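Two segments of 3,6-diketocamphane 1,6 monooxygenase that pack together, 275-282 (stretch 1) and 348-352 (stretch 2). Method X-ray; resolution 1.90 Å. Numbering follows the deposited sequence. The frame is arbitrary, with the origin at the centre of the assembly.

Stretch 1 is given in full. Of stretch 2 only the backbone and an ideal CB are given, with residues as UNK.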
# COMPACT_ATOMS: atom_id res chain seq x y z
N GLY A 275 9.75 -30.96 7.43
CA GLY A 275 8.95 -29.99 6.68
C GLY A 275 9.58 -28.61 6.44
O GLY A 275 10.79 -28.45 6.60
N PRO A 276 8.76 -27.62 6.03
CA PRO A 276 9.17 -26.23 5.75
C PRO A 276 10.02 -25.58 6.86
O PRO A 276 10.98 -24.90 6.54
CB PRO A 276 7.84 -25.50 5.64
CG PRO A 276 6.93 -26.53 5.05
CD PRO A 276 7.34 -27.84 5.68
N ILE A 277 9.66 -25.79 8.12
CA ILE A 277 10.39 -25.21 9.26
C ILE A 277 11.83 -25.73 9.32
O ILE A 277 12.77 -24.95 9.29
CB ILE A 277 9.62 -25.39 10.59
CG1 ILE A 277 8.23 -24.77 10.48
CG2 ILE A 277 10.40 -24.84 11.78
CD1 ILE A 277 7.24 -25.18 11.55
N GLY A 278 11.99 -27.05 9.36
CA GLY A 278 13.33 -27.63 9.37
C GLY A 278 14.14 -27.23 8.16
O GLY A 278 15.34 -27.01 8.27
N TYR A 279 13.48 -27.13 7.00
CA TYR A 279 14.15 -26.70 5.76
C TYR A 279 14.74 -25.28 5.86
O TYR A 279 15.90 -25.03 5.50
CB TYR A 279 13.21 -26.81 4.54
CG TYR A 279 13.88 -26.39 3.26
CD1 TYR A 279 14.77 -27.24 2.60
CD2 TYR A 279 13.68 -25.11 2.73
CE1 TYR A 279 15.42 -26.84 1.44
CE2 TYR A 279 14.32 -24.70 1.58
CZ TYR A 279 15.18 -25.58 0.93
OH TYR A 279 15.82 -25.18 -0.22
N CYS A 280 13.92 -24.35 6.35
CA CYS A 280 14.33 -22.94 6.47
C CYS A 280 15.49 -22.83 7.45
O CYS A 280 16.53 -22.23 7.15
CB CYS A 280 13.16 -22.09 6.94
SG CYS A 280 13.58 -20.34 7.14
N PHE A 281 15.33 -23.43 8.63
CA PHE A 281 16.38 -23.43 9.65
C PHE A 281 17.68 -24.04 9.18
O PHE A 281 18.73 -23.43 9.35
CB PHE A 281 15.90 -24.08 10.95
CG PHE A 281 15.21 -23.12 11.87
CD1 PHE A 281 15.94 -22.37 12.78
CD2 PHE A 281 13.84 -22.93 11.80
CE1 PHE A 281 15.31 -21.48 13.63
CE2 PHE A 281 13.20 -22.03 12.64
CZ PHE A 281 13.94 -21.31 13.56
N GLU A 282 17.62 -25.22 8.57
CA GLU A 282 18.81 -25.90 8.06
C GLU A 282 19.52 -25.12 6.96
O GLU A 282 20.75 -25.01 6.96
CB GLU A 282 18.43 -27.27 7.50
CG GLU A 282 19.56 -28.27 7.46
CD GLU A 282 19.70 -28.98 8.78
OE1 GLU A 282 20.35 -28.42 9.68
OE2 GLU A 282 19.14 -30.09 8.92
N UNK A 348 5.33 -17.67 11.05
CA UNK A 348 4.74 -18.34 9.89
C UNK A 348 5.83 -18.83 8.96
O UNK A 348 6.81 -18.12 8.68
CB UNK A 348 3.79 -17.40 9.14
N UNK A 349 5.70 -20.07 8.49
CA UNK A 349 6.66 -20.61 7.53
C UNK A 349 6.04 -20.95 6.18
O UNK A 349 4.83 -20.89 6.03
CB UNK A 349 7.32 -21.86 8.11
N UNK A 350 6.86 -21.29 5.20
CA UNK A 350 6.37 -21.46 3.84
C UNK A 350 5.66 -22.82 3.66
O UNK A 350 6.27 -23.78 3.18
CB UNK A 350 7.53 -21.33 2.85
N UNK A 351 4.39 -22.84 4.03
CA UNK A 351 3.48 -23.98 3.86
C UNK A 351 2.48 -23.78 2.74
O UNK A 351 1.44 -24.46 2.67
CB UNK A 351 2.73 -24.25 5.16
N UNK A 352 2.80 -22.85 1.85
CA UNK A 352 1.90 -22.47 0.78
C UNK A 352 1.50 -23.67 -0.10
O UNK A 352 0.34 -23.74 -0.52
CB UNK A 352 2.55 -21.38 -0.08

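Stretch 1 offers the first turns of a helix. Gly275 occupies the N-cap position, and from Tyr279 on, the backbone N atoms are tied to carbonyls one turn back, as in Cys280 N to Pro276 O at 3.0 Å, while Ile277 N in the first turn is left free of such a bond. What remains for a partner is mostly apolar surface: the ring of Pro276, the branches of Ile277, the thiol of Cys280 and, further along, the ring of Phe281. Stretch 2 passes this surface as an irregular segment.

Position 348 has an extended backbone, and its CA-to-CB bond points away from the helix. The ideal CB finds nothing of stretch 1 within 5.5 Å, so this contact sets almost no rule here, and many side chains would be compatible with it. The deposited residue is Ala348, whose CB stays 8.7 Å from Ile277 CG1, the nearest atom of stretch 1.

Position 349 is the reverse case. Its CA-to-CB bond points toward the helix, and the ideal CB already lies 3.9 Å from Ile277 CG1 and 4.4 Å from Pro276 CB. Beyond it a channel runs along the helix flank past Ile277 to the thiol of Cys280 and the ring of Phe281. A flat or slender side chain of middling length would suit: leucine, methionine, histidine or perhaps phenylalanine. The residue is His349, in the m rotamer. Its ring lays one face over Ile277 CA, and its CG comes 3.7 Å from Ile277 CG1. Cys280 SG meets the ring edge, 3.8 Å from His349 CE1, in a sulfur-aromatic contact. At the far end His349 NE2 approaches Phe281 CE2 at 4.1 Å, yet it also forms a hydrogen bond elsewhere in the structure. The imidazole therefore packs like an apolar plate while keeping a polar tip in use.

At 350 the bond points sideways, and the ideal CB is 5.0 Å from Pro276 CB. The backbone makes the close approach, with the carbonyl O of 350 at 3.4 Å from Pro276 CB. With no charge or donor of stretch 1 beside this CB, small, polar or acidic side chains could all serve. Asp350 is found, in the t rotamer; its OD1 accepts a weak hydrogen bond from the N of 352 at 3.4 Å, and both carboxylate oxygens are engaged elsewhere in the structure.

Position 351 also starts sideways, its ideal CB 4.8 Å from Pro276 CG, but a long side chain can turn along the proline ring toward the helix start. A flat aromatic ring suits best; leucine or methionine could cover part of the surface. Tyr351 takes the aromatic solution. Pro276 CG sits 3.5 Å from the ring centroid, only 7° off its normal, a CH-pi contact, while Ile277 CG1 lies at the ring edge. The hydroxyl adds a polar link: one water is 2.5 Å from Tyr351 OH and accepts from Ile277 N at 3.0 Å, serving an amide in the helix's first turn.

At 352 the ideal CB finds nothing of stretch 1 within 5.5 Å, so the contact leaves the choice open and small, polar or large aromatic side chains would all be compatible with it. The deposited Tyr352 makes no contact with stretch 1.

Stretch 2 348-352: AHDYY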
# COMPACT_ATOMS: atom_id res chain seq x y z
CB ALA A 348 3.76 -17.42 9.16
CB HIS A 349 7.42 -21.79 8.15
CG HIS A 349 8.57 -21.35 8.98
ND1 HIS A 349 9.81 -21.09 8.45
CD2 HIS A 349 8.64 -21.01 10.29
CE1 HIS A 349 10.62 -20.67 9.42
NE2 HIS A 349 9.93 -20.63 10.54
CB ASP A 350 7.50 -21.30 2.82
CG ASP A 350 7.01 -21.26 1.39
OD1 ASP A 350 5.84 -21.58 1.14
OD2 ASP A 350 7.80 -20.90 0.52
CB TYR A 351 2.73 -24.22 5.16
CG TYR A 351 3.43 -25.15 6.11
CD1 TYR A 351 3.30 -26.54 5.98
CD2 TYR A 351 4.21 -24.66 7.15
CE1 TYR A 351 3.94 -27.41 6.86
CE2 TYR A 351 4.85 -25.51 8.03
CZ TYR A 351 4.70 -26.88 7.89
OH TYR A 351 5.34 -27.70 8.77
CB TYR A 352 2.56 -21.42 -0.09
CG TYR A 352 1.71 -20.88 -1.22
CD1 TYR A 352 0.43 -20.37 -0.99
CD2 TYR A 352 2.20 -20.86 -2.52
CE1 TYR A 352 -0.33 -19.84 -2.03
CE2 TYR A 352 1.45 -20.35 -3.56
CZ TYR A 352 0.20 -19.82 -3.31
OH TYR A 352 -0.53 -19.29 -4.35
O HOH W 1 7.82 -27.95 9.21
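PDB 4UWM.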